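Local coordinates for tyrosyl-DNA phosphodiesterase 2 (Danio rerio, PDB 4F1H), which is a magnesium-containing member of the endonuclease/exonuclease/phosphatase family, with the two-sheet fold of the DNase I-like proteins, at residues B[27-32]-B[225-230]; B[34-39]-B[76-81]; B[49-54]-B[58-63]. All coordinates share one frame; numbering follows the deposited sequence. Where two conformers were deposited one is given.

Contact 1. Residues B[27-32]-B[225-230]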
loop_
_atom_site.group_PDB
_atom_site.type_symbol
_atom_site.label_atom_id
_atom_site.label_comp_id
_atom_site.label_asym_id
_atom_site.label_seq_id
_atom_site.Cartn_x
_atom_site.Cartn_y
_atom_site.Cartn_z
ATOM N N CYS B 27 -20.512 -22.120 -15.626
ATOM C CA CYS B 27 -20.149 -23.396 -16.251
ATOM C C CYS B 27 -19.870 -23.237 -17.733
ATOM O O CYS B 27 -19.008 -23.957 -18.285
ATOM C CB CYS B 27 -21.243 -24.438 -16.056
ATOM S SG CYS B 27 -21.287 -25.015 -14.330
ATOM N N SER B 28 -20.577 -22.311 -18.381
ATOM C CA SER B 28 -20.319 -22.042 -19.811
ATOM C C SER B 28 -18.902 -21.486 -19.995
ATOM O O SER B 28 -18.175 -21.872 -20.922
ATOM C CB SER B 28 -21.353 -21.068 -20.376
ATOM O OG SER B 28 -21.098 -20.788 -21.752
ATOM N N TYR B 29 -18.481 -20.608 -19.082
ATOM C CA TYR B 29 -17.105 -20.124 -19.112
ATOM C C TYR B 29 -16.102 -21.210 -18.890
ATOM O O TYR B 29 -15.051 -21.221 -19.552
ATOM C CB TYR B 29 -16.846 -18.937 -18.136
ATOM C CG TYR B 29 -17.419 -17.639 -18.672
ATOM C CD1 TYR B 29 -16.708 -16.869 -19.594
ATOM C CD2 TYR B 29 -18.687 -17.215 -18.285
ATOM C CE1 TYR B 29 -17.270 -15.680 -20.103
ATOM C CE2 TYR B 29 -19.263 -16.044 -18.773
ATOM C CZ TYR B 29 -18.542 -15.280 -19.685
ATOM O OH TYR B 29 -19.161 -14.138 -20.185
ATOM N N LEU B 30 -16.352 -22.107 -17.916
ATOM C CA LEU B 30 -15.431 -23.214 -17.678
ATOM C C LEU B 30 -15.314 -24.142 -18.880
ATOM O O LEU B 30 -14.214 -24.603 -19.191
ATOM C CB LEU B 30 -15.879 -24.033 -16.460
ATOM C CG LEU B 30 -15.864 -23.218 -15.170
ATOM C CD1 LEU B 30 -16.121 -24.189 -13.976
ATOM C CD2 LEU B 30 -14.597 -22.402 -14.947
ATOM N N ALA B 31 -16.430 -24.377 -19.575
ATOM C CA ALA B 31 -16.440 -25.274 -20.744
ATOM C C ALA B 31 -15.622 -24.642 -21.876
ATOM O O ALA B 31 -14.902 -25.328 -22.626
ATOM C CB ALA B 31 -17.844 -25.539 -21.184
ATOM N N LEU B 32 -15.703 -23.321 -21.979
ATOM C CA LEU B 32 -14.946 -22.611 -23.034
ATOM C C LEU B 32 -13.453 -22.474 -22.729
ATOM O O LEU B 32 -12.593 -22.792 -23.569
ATOM C CB LEU B 32 -15.587 -21.237 -23.293
ATOM C CG LEU B 32 -14.799 -20.311 -24.217
ATOM C CD1 LEU B 32 -14.631 -20.959 -25.577
ATOM C CD2 LEU B 32 -15.595 -19.031 -24.345
ATOM N N ALA B 225 -7.237 -11.740 -19.193
ATOM C CA ALA B 225 -8.467 -11.108 -19.659
ATOM C C ALA B 225 -9.504 -11.097 -18.563
ATOM O O ALA B 225 -9.543 -12.024 -17.734
ATOM C CB ALA B 225 -9.005 -11.874 -20.853
ATOM N N LEU B 226 -10.368 -10.075 -18.567
ATOM C CA LEU B 226 -11.515 -10.101 -17.673
ATOM C C LEU B 226 -12.694 -10.693 -18.406
ATOM O O LEU B 226 -12.941 -10.386 -19.572
ATOM C CB LEU B 226 -11.856 -8.710 -17.159
ATOM C CG LEU B 226 -10.708 -8.035 -16.428
ATOM C CD1 LEU B 226 -11.182 -6.644 -15.884
ATOM C CD2 LEU B 226 -10.186 -8.927 -15.267
ATOM N N ILE B 227 -13.414 -11.576 -17.729
ATOM C CA ILE B 227 -14.519 -12.329 -18.344
ATOM C C ILE B 227 -15.815 -12.122 -17.561
ATOM O O ILE B 227 -15.802 -11.614 -16.432
ATOM C CB ILE B 227 -14.197 -13.835 -18.497
ATOM C CG1 ILE B 227 -13.846 -14.479 -17.135
ATOM C CG2 ILE B 227 -13.035 -14.039 -19.474
ATOM C CD1 ILE B 227 -13.534 -16.033 -17.268
ATOM N N GLY B 228 -16.936 -12.515 -18.159
ATOM C CA GLY B 228 -18.239 -12.372 -17.531
ATOM C C GLY B 228 -18.928 -11.065 -17.827
ATOM O O GLY B 228 -19.936 -10.756 -17.199
ATOM N N MET B 229 -18.383 -10.285 -18.744
ATOM C CA MET B 229 -18.891 -8.954 -18.974
ATOM C C MET B 229 -19.890 -8.961 -20.128
ATOM O O MET B 229 -19.799 -8.129 -21.040
ATOM C CB MET B 229 -17.715 -8.029 -19.262
ATOM C CG MET B 229 -16.420 -8.759 -19.768
ATOM S SD MET B 229 -15.176 -8.104 -18.670
ATOM C CE MET B 229 -15.426 -6.397 -19.106
ATOM N N GLU B 230 -20.814 -9.926 -20.086
ATOM C CA GLU B 230 -21.944 -9.990 -20.995
ATOM C C GLU B 230 -23.156 -10.538 -20.220
ATOM O O GLU B 230 -23.032 -11.491 -19.444
ATOM C CB GLU B 230 -21.554 -10.931 -22.132
ATOM C CG GLU B 230 -22.506 -11.029 -23.278
ATOM C CD GLU B 230 -21.989 -12.012 -24.306
ATOM O OE1 GLU B 230 -22.502 -13.160 -24.341
ATOM O OE2 GLU B 230 -21.037 -11.647 -25.037
HETATM O O HOH W 1 -17.458 -12.084 -21.240
HETATM O O HOH W 2 -21.669 -14.498 -20.305
#
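Tyr29 reaches from its helix to the backbone at the end of strand 220-227 and meets it with the outer part of its ring. The hydroxyl oxygen Tyr29 OH lies 3.3 Å from Gly228 CA. Farther back along the ring, Tyr29 CE1 is 3.9 Å from Ile227 CB, and Tyr29 CD1 is 4.0 Å from Ile227 CD1. Ile227 meets the ring obliquely, and the two side chains run alongside each other, pointing opposite ways. Ile227 CG1 stands between its own backbone N and carbonyl carbon (chi1 57°), which carries CD1 back toward the tyrosine.

Two waters form the next layer. Water 1 lies 2.9 Å from Tyr29 OH and also takes a hydrogen bond from Gly228 N, so it bridges the phenol to the backbone, though weakly on the glycine side. Water 2 comes unusually close to Tyr29 OH, at 2.5 Å, and its onward link to Glu230 O is long and doubtful. Gly228, with positive phi (90°), leads into an inverse gamma turn centred on Met229.

Further out, strand 4-10 positions both partners. Trp9 packs edge-to-face with the Tyr29 ring, and Ile7 and Trp9 both touch Ile227. A backbone hydrogen bond between Ile227 and Gly243 holds the strand end in its sheet. The contact joins helix 19-33 to an outermost strand of the six-stranded sheet. It is a case of helix-on-sheet packing in the layered alpha/beta fold of DNase I-like proteins.

Contact 2. Residues B[34-39]-B[76-81]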
loop_
_atom_site.group_PDB
_atom_site.type_symbol
_atom_site.label_atom_id
_atom_site.label_comp_id
_atom_site.label_asym_id
_atom_site.label_seq_id
_atom_site.Cartn_x
_atom_site.Cartn_y
_atom_site.Cartn_z
ATOM N N THR B 34 -11.630 -23.941 -20.231
ATOM C CA THR B 34 -11.006 -25.157 -19.693
ATOM C C THR B 34 -9.743 -24.884 -18.878
ATOM O O THR B 34 -8.660 -25.417 -19.164
ATOM C CB THR B 34 -10.744 -26.223 -20.813
ATOM O OG1 THR B 34 -9.840 -25.676 -21.793
ATOM C CG2 THR B 34 -12.046 -26.641 -21.442
ATOM N N PRO B 35 -9.874 -24.053 -17.820
ATOM C CA PRO B 35 -8.704 -23.660 -17.037
ATOM C C PRO B 35 -8.159 -24.864 -16.285
ATOM O O PRO B 35 -8.956 -25.707 -15.862
ATOM C CB PRO B 35 -9.273 -22.633 -16.034
ATOM C CG PRO B 35 -10.797 -22.895 -16.002
ATOM C CD PRO B 35 -11.129 -23.416 -17.374
ATOM N N ASP B 36 -6.850 -24.936 -16.105
ATOM C CA ASP B 36 -6.247 -25.949 -15.217
ATOM C C ASP B 36 -6.652 -25.807 -13.743
ATOM O O ASP B 36 -6.800 -26.809 -13.055
ATOM C CB ASP B 36 -4.733 -25.892 -15.347
ATOM C CG ASP B 36 -4.300 -26.109 -16.785
ATOM O OD1 ASP B 36 -4.865 -27.034 -17.427
ATOM O OD2 ASP B 36 -3.449 -25.331 -17.289
ATOM N N VAL B 37 -6.860 -24.574 -13.296
ATOM C CA VAL B 37 -7.206 -24.300 -11.900
ATOM C C VAL B 37 -8.289 -23.243 -11.878
ATOM O O VAL B 37 -8.214 -22.246 -12.621
ATOM C CB VAL B 37 -6.005 -23.774 -11.093
ATOM C CG1 VAL B 37 -6.345 -23.683 -9.584
ATOM C CG2 VAL B 37 -4.756 -24.692 -11.270
ATOM N N VAL B 38 -9.285 -23.433 -11.022
ATOM C CA VAL B 38 -10.281 -22.384 -10.804
ATOM C C VAL B 38 -10.241 -22.032 -9.329
ATOM O O VAL B 38 -10.266 -22.917 -8.475
ATOM C CB VAL B 38 -11.699 -22.836 -11.145
ATOM C CG1 VAL B 38 -12.647 -21.633 -11.186
ATOM C CG2 VAL B 38 -11.730 -23.576 -12.497
ATOM N N PHE B 39 -10.171 -20.733 -9.040
ATOM C CA PHE B 39 -10.192 -20.238 -7.667
ATOM C C PHE B 39 -11.510 -19.469 -7.539
ATOM O O PHE B 39 -11.743 -18.494 -8.288
ATOM C CB PHE B 39 -9.039 -19.219 -7.448
ATOM C CG PHE B 39 -7.661 -19.743 -7.719
ATOM C CD1 PHE B 39 -7.105 -19.694 -8.989
ATOM C CD2 PHE B 39 -6.875 -20.224 -6.678
ATOM C CE1 PHE B 39 -5.789 -20.139 -9.237
ATOM C CE2 PHE B 39 -5.539 -20.659 -6.917
ATOM C CZ PHE B 39 -4.988 -20.585 -8.176
ATOM N N LYS B 76 -8.547 -32.533 -13.566
ATOM C CA LYS B 76 -7.929 -33.822 -13.248
ATOM C C LYS B 76 -6.973 -34.317 -14.323
ATOM O O LYS B 76 -5.974 -34.978 -14.017
ATOM C CB LYS B 76 -9.018 -34.859 -12.972
ATOM C CG LYS B 76 -9.818 -34.561 -11.711
ATOM C CD LYS B 76 -10.876 -35.641 -11.420
ATOM C CE LYS B 76 -12.185 -35.393 -12.121
ATOM N NZ LYS B 76 -13.165 -36.510 -11.843
ATOM N N SER B 77 -7.254 -33.980 -15.577
ATOM C CA SER B 77 -6.408 -34.468 -16.666
ATOM C C SER B 77 -5.073 -33.736 -16.759
ATOM O O SER B 77 -4.138 -34.201 -17.432
ATOM C CB SER B 77 -7.149 -34.364 -17.991
ATOM O OG SER B 77 -7.450 -33.005 -18.301
ATOM N N ARG B 78 -4.969 -32.594 -16.080
ATOM C CA ARG B 78 -3.785 -31.723 -16.186
ATOM C C ARG B 78 -2.950 -31.570 -14.921
ATOM O O ARG B 78 -1.762 -31.222 -14.997
ATOM C CB ARG B 78 -4.214 -30.332 -16.681
ATOM C CG ARG B 78 -4.762 -30.405 -18.109
ATOM C CD ARG B 78 -3.672 -30.082 -19.100
ATOM N NE ARG B 78 -3.349 -28.647 -19.040
ATOM C CZ ARG B 78 -2.348 -28.072 -19.710
ATOM N NH1 ARG B 78 -1.562 -28.798 -20.519
ATOM N NH2 ARG B 78 -2.135 -26.766 -19.578
ATOM N N VAL B 79 -3.585 -31.789 -13.767
ATOM C CA VAL B 79 -3.017 -31.475 -12.463
ATOM C C VAL B 79 -3.166 -32.696 -11.546
ATOM O O VAL B 79 -4.258 -33.276 -11.462
ATOM C CB VAL B 79 -3.845 -30.280 -11.860
ATOM C CG1 VAL B 79 -3.461 -29.991 -10.432
ATOM C CG2 VAL B 79 -3.671 -29.017 -12.753
ATOM N N LYS B 80 -2.082 -33.070 -10.849
ATOM C CA LYS B 80 -2.149 -34.151 -9.860
ATOM C C LYS B 80 -2.128 -33.542 -8.478
ATOM O O LYS B 80 -1.271 -32.729 -8.179
ATOM C CB LYS B 80 -0.965 -35.096 -10.031
ATOM C CG LYS B 80 -1.095 -35.940 -11.313
ATOM C CD LYS B 80 0.221 -36.597 -11.678
ATOM C CE LYS B 80 0.101 -37.392 -12.966
ATOM N NZ LYS B 80 1.401 -38.048 -13.276
ATOM N N PHE B 81 -3.049 -33.968 -7.623
ATOM C CA PHE B 81 -3.148 -33.378 -6.305
ATOM C C PHE B 81 -2.162 -34.011 -5.331
ATOM O O PHE B 81 -1.951 -35.240 -5.346
ATOM C CB PHE B 81 -4.580 -33.582 -5.813
ATOM C CG PHE B 81 -4.809 -33.158 -4.387
ATOM C CD1 PHE B 81 -4.887 -31.799 -4.054
ATOM C CD2 PHE B 81 -4.980 -34.109 -3.388
ATOM C CE1 PHE B 81 -5.096 -31.380 -2.710
ATOM C CE2 PHE B 81 -5.211 -33.710 -2.045
ATOM C CZ PHE B 81 -5.298 -32.337 -1.717
#
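Asp36 and Arg78 form a salt bridge between two chain segments that lead into strands 37-43 and 80-88. These strands belong to different sheets of the DNase I-like fold, so the pair ties the two layers together near where the chain enters these strands.

Backbone bonds set the place of the acid. Asp36 pairs with Arg75 of strand 69-75, and the next residue, Val37, pairs with Ser5 and Ile7 of strand 4-10.

The remaining contact outside the salt bridge is van der Waals packing: Val79 CG2 lies 3.8 Å from Asp36 O and 4.2 Å from Asp36 CB. Phe105 of strand 97-105 touches the side chains of both Asp36 and Arg78.

The salt bridge is a two-pronged, side-on grip. Arg78 uses NE and NH2, one for each carboxylate oxygen of Asp36. The arginine chain bends at chi2 and chi3, which turns the NE/NH2 edge of the guanidinium to the acid. The carboxylate and guanidinium planes stand 38° apart, so the two groups are not coplanar. Both groups have second partners: Ser5 N bonds to Asp36 OD2, and Asp1 O accepts from Arg78 NH2. These extra bonds help to fix the rotation of both groups. The arginine's charge would be expected to favour the ionised form of the buried acid. The bond from Arg78 NH2 to Asp36 OD2 is 3.0 Å long and arrives on the syn side, tilted out of the carboxylate plane. The bond from Arg78 NE to Asp36 OD1 is the shorter prong, 2.7 Å and almost straight at 178°; it lies in the guanidinium plane but meets the oxygen from above the carboxylate plane.

Contact 3. Residues B[49-54]-B[58-63]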
loop_
_atom_site.group_PDB
_atom_site.type_symbol
_atom_site.label_atom_id
_atom_site.label_comp_id
_atom_site.label_asym_id
_atom_site.label_seq_id
_atom_site.Cartn_x
_atom_site.Cartn_y
_atom_site.Cartn_z
ATOM N N GLN B 49 -23.099 -27.378 -5.244
ATOM C CA GLN B 49 -23.873 -28.587 -5.541
ATOM C C GLN B 49 -24.078 -28.640 -7.054
ATOM O O GLN B 49 -23.743 -29.643 -7.707
ATOM C CB GLN B 49 -25.223 -28.559 -4.793
ATOM C CG GLN B 49 -25.920 -29.913 -4.656
ATOM C CD GLN B 49 -27.250 -29.852 -3.874
ATOM O OE1 GLN B 49 -27.431 -29.033 -2.970
ATOM N NE2 GLN B 49 -28.170 -30.738 -4.225
ATOM N N TYR B 50 -24.562 -27.539 -7.623
ATOM C CA TYR B 50 -24.721 -27.475 -9.075
ATOM C C TYR B 50 -23.402 -27.679 -9.848
ATOM O O TYR B 50 -23.340 -28.464 -10.807
ATOM C CB TYR B 50 -25.389 -26.183 -9.522
ATOM C CG TYR B 50 -25.613 -26.239 -11.009
ATOM C CD1 TYR B 50 -26.517 -27.157 -11.552
ATOM C CD2 TYR B 50 -24.863 -25.457 -11.882
ATOM C CE1 TYR B 50 -26.709 -27.259 -12.928
ATOM C CE2 TYR B 50 -25.057 -25.545 -13.269
ATOM C CZ TYR B 50 -25.982 -26.450 -13.777
ATOM O OH TYR B 50 -26.180 -26.556 -15.137
ATOM N N LEU B 51 -22.354 -26.949 -9.470
ATOM C CA LEU B 51 -21.076 -27.086 -10.179
ATOM C C LEU B 51 -20.493 -28.500 -10.192
ATOM O O LEU B 51 -19.920 -28.919 -11.192
ATOM C CB LEU B 51 -20.017 -26.149 -9.594
ATOM C CG LEU B 51 -20.222 -24.650 -9.602
ATOM C CD1 LEU B 51 -18.992 -24.031 -8.927
ATOM C CD2 LEU B 51 -20.338 -24.148 -11.043
ATOM N N LYS B 52 -20.576 -29.199 -9.063
ATOM C CA LYS B 52 -20.050 -30.555 -8.939
ATOM C C LYS B 52 -20.774 -31.531 -9.886
ATOM O O LYS B 52 -20.158 -32.449 -10.467
ATOM C CB LYS B 52 -20.095 -30.988 -7.469
ATOM C CG LYS B 52 -19.007 -30.286 -6.664
ATOM C CD LYS B 52 -18.838 -30.811 -5.223
ATOM C CE LYS B 52 -20.084 -30.549 -4.435
ATOM N NZ LYS B 52 -19.885 -30.564 -2.963
ATOM N N LYS B 53 -22.062 -31.284 -10.092
ATOM C CA LYS B 53 -22.867 -32.066 -11.041
ATOM C C LYS B 53 -22.435 -31.858 -12.493
ATOM O O LYS B 53 -22.418 -32.811 -13.289
ATOM C CB LYS B 53 -24.347 -31.677 -10.903
ATOM C CG LYS B 53 -25.350 -32.839 -10.885
ATOM C CD LYS B 53 -25.648 -33.389 -12.280
ATOM C CE LYS B 53 -27.001 -34.114 -12.316
ATOM N NZ LYS B 53 -27.184 -35.030 -11.145
ATOM N N ARG B 54 -22.104 -30.614 -12.837
ATOM C CA ARG B 54 -21.801 -30.239 -14.218
ATOM C C ARG B 54 -20.324 -30.379 -14.560
ATOM O O ARG B 54 -19.967 -30.958 -15.586
ATOM C CB ARG B 54 -22.236 -28.791 -14.486
ATOM C CG ARG B 54 -23.691 -28.610 -14.890
ATOM C CD ARG B 54 -23.908 -28.847 -16.388
ATOM N NE ARG B 54 -23.113 -27.968 -17.255
ATOM C CZ ARG B 54 -23.492 -26.755 -17.658
ATOM N NH1 ARG B 54 -24.652 -26.244 -17.260
ATOM N NH2 ARG B 54 -22.704 -26.046 -18.456
ATOM N N TYR B 58 -13.368 -31.719 -12.976
ATOM C CA TYR B 58 -12.643 -31.052 -11.887
ATOM C C TYR B 58 -12.765 -31.765 -10.551
ATOM O O TYR B 58 -13.841 -32.307 -10.221
ATOM C CB TYR B 58 -13.122 -29.591 -11.730
ATOM C CG TYR B 58 -12.698 -28.742 -12.902
ATOM C CD1 TYR B 58 -13.509 -28.640 -14.024
ATOM C CD2 TYR B 58 -11.485 -28.047 -12.887
ATOM C CE1 TYR B 58 -13.091 -27.871 -15.149
ATOM C CE2 TYR B 58 -11.083 -27.248 -13.991
ATOM C CZ TYR B 58 -11.883 -27.197 -15.106
ATOM O OH TYR B 58 -11.440 -26.414 -16.183
ATOM N N LEU B 59 -11.666 -31.726 -9.800
ATOM C CA LEU B 59 -11.600 -32.121 -8.394
ATOM C C LEU B 59 -11.816 -30.846 -7.570
ATOM O O LEU B 59 -11.116 -29.844 -7.807
ATOM C CB LEU B 59 -10.214 -32.710 -8.131
ATOM C CG LEU B 59 -9.825 -32.967 -6.673
ATOM C CD1 LEU B 59 -10.802 -33.959 -6.043
ATOM C CD2 LEU B 59 -8.363 -33.506 -6.634
ATOM N N PHE B 60 -12.731 -30.895 -6.590
ATOM C CA PHE B 60 -13.151 -29.693 -5.840
ATOM C C PHE B 60 -12.604 -29.720 -4.404
ATOM O O PHE B 60 -12.691 -30.759 -3.729
ATOM C CB PHE B 60 -14.668 -29.692 -5.706
ATOM C CG PHE B 60 -15.402 -29.207 -6.921
ATOM C CD1 PHE B 60 -15.481 -29.991 -8.061
ATOM C CD2 PHE B 60 -16.061 -27.984 -6.894
ATOM C CE1 PHE B 60 -16.168 -29.552 -9.190
ATOM C CE2 PHE B 60 -16.775 -27.544 -8.019
ATOM C CZ PHE B 60 -16.817 -28.334 -9.170
ATOM N N PHE B 61 -12.083 -28.580 -3.924
ATOM C CA PHE B 61 -11.778 -28.389 -2.500
ATOM C C PHE B 61 -12.541 -27.170 -2.047
ATOM O O PHE B 61 -12.533 -26.159 -2.731
ATOM C CB PHE B 61 -10.283 -28.175 -2.321
ATOM C CG PHE B 61 -9.498 -29.404 -2.619
ATOM C CD1 PHE B 61 -9.315 -30.373 -1.626
ATOM C CD2 PHE B 61 -9.057 -29.671 -3.918
ATOM C CE1 PHE B 61 -8.650 -31.576 -1.914
ATOM C CE2 PHE B 61 -8.388 -30.869 -4.216
ATOM C CZ PHE B 61 -8.192 -31.829 -3.215
ATOM N N GLU B 62 -13.192 -27.259 -0.891
ATOM C CA GLU B 62 -14.031 -26.156 -0.409
ATOM C C GLU B 62 -13.494 -25.605 0.911
ATOM O O GLU B 62 -12.956 -26.361 1.751
ATOM C CB GLU B 62 -15.492 -26.651 -0.255
ATOM C CG GLU B 62 -16.163 -27.111 -1.594
ATOM C CD GLU B 62 -17.491 -27.915 -1.387
ATOM O OE1 GLU B 62 -17.723 -28.883 -2.164
ATOM O OE2 GLU B 62 -18.283 -27.569 -0.474
ATOM N N GLY B 63 -13.633 -24.287 1.117
ATOM C CA GLY B 63 -13.053 -23.641 2.287
ATOM C C GLY B 63 -13.864 -23.710 3.560
ATOM O O GLY B 63 -13.369 -23.347 4.633
#
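Lys52 NZ gives a hydrogen bond of 2.9 Å to Glu62 OE1, as part of a salt bridge. It uses the syn lone pair of that oxygen, on the side of the other carboxylate oxygen. Lysine and glutamate reach toward each other, the glutamate with a straight chain past CG. The lysine chain bends at chi3 (-64°) to bring its ammonium group to the acid.

The same lysine also covers an aromatic ring. Its CG sits almost exactly over the centre of one face of Phe60, in a CH-pi contact. Lys52 CG is 3.5 Å from the ring centroid and only 3° off the ring normal. The aliphatic base of the lysine therefore packs on the phenylalanine while its charged end goes on to the glutamate.

Leu51 meets the outer end of the ring. Its CB is 3.9 Å from Phe60 CE2, and Leu51 O is 3.7 Å from Phe60 CZ. This carbonyl approaches the ring obliquely.

Helix 45-54 and strand 58-62 are joined by a short connection and run nearly antiparallel. The axes of their segments here cross at -157° and come within 9.5 Å. Leu51 continues inward to Leu40 and Leu43 of strand 37-43 and to Cys27 of helix 19-33. Phe60 touches Met73 of strand 69-75. The helix thus packs against the six-stranded sheet, touching both its outermost strand 58-62 and strand 37-43.

Contacts 1 and 3 involve the two outermost strands of the six-stranded sheet, and contact 2 joins the chain entering its strand 37-43 to the chain entering strand 80-88 of the other sheet. Contacts 2 and 3 are nearest, with centres about 12 Å apart; contact 1 lies about 16 Å from contact 2 and 17 Å from contact 3. Pro35 O and Tyr58 OH, 2.6 Å apart, link contacts 2 and 3 by a probable hydrogen bond. Helices 19-33 and 45-54 meet where Cys27 SG lies 3.5 Å from Leu51 CD2. Leu30 CD2 packs on Val38 CG2 at 3.9 Å, joining contacts 1 and 2. The nearest atoms of contacts 1, 2 and 3 are about 13, 12 and 15 Å from the bound nucleic acid.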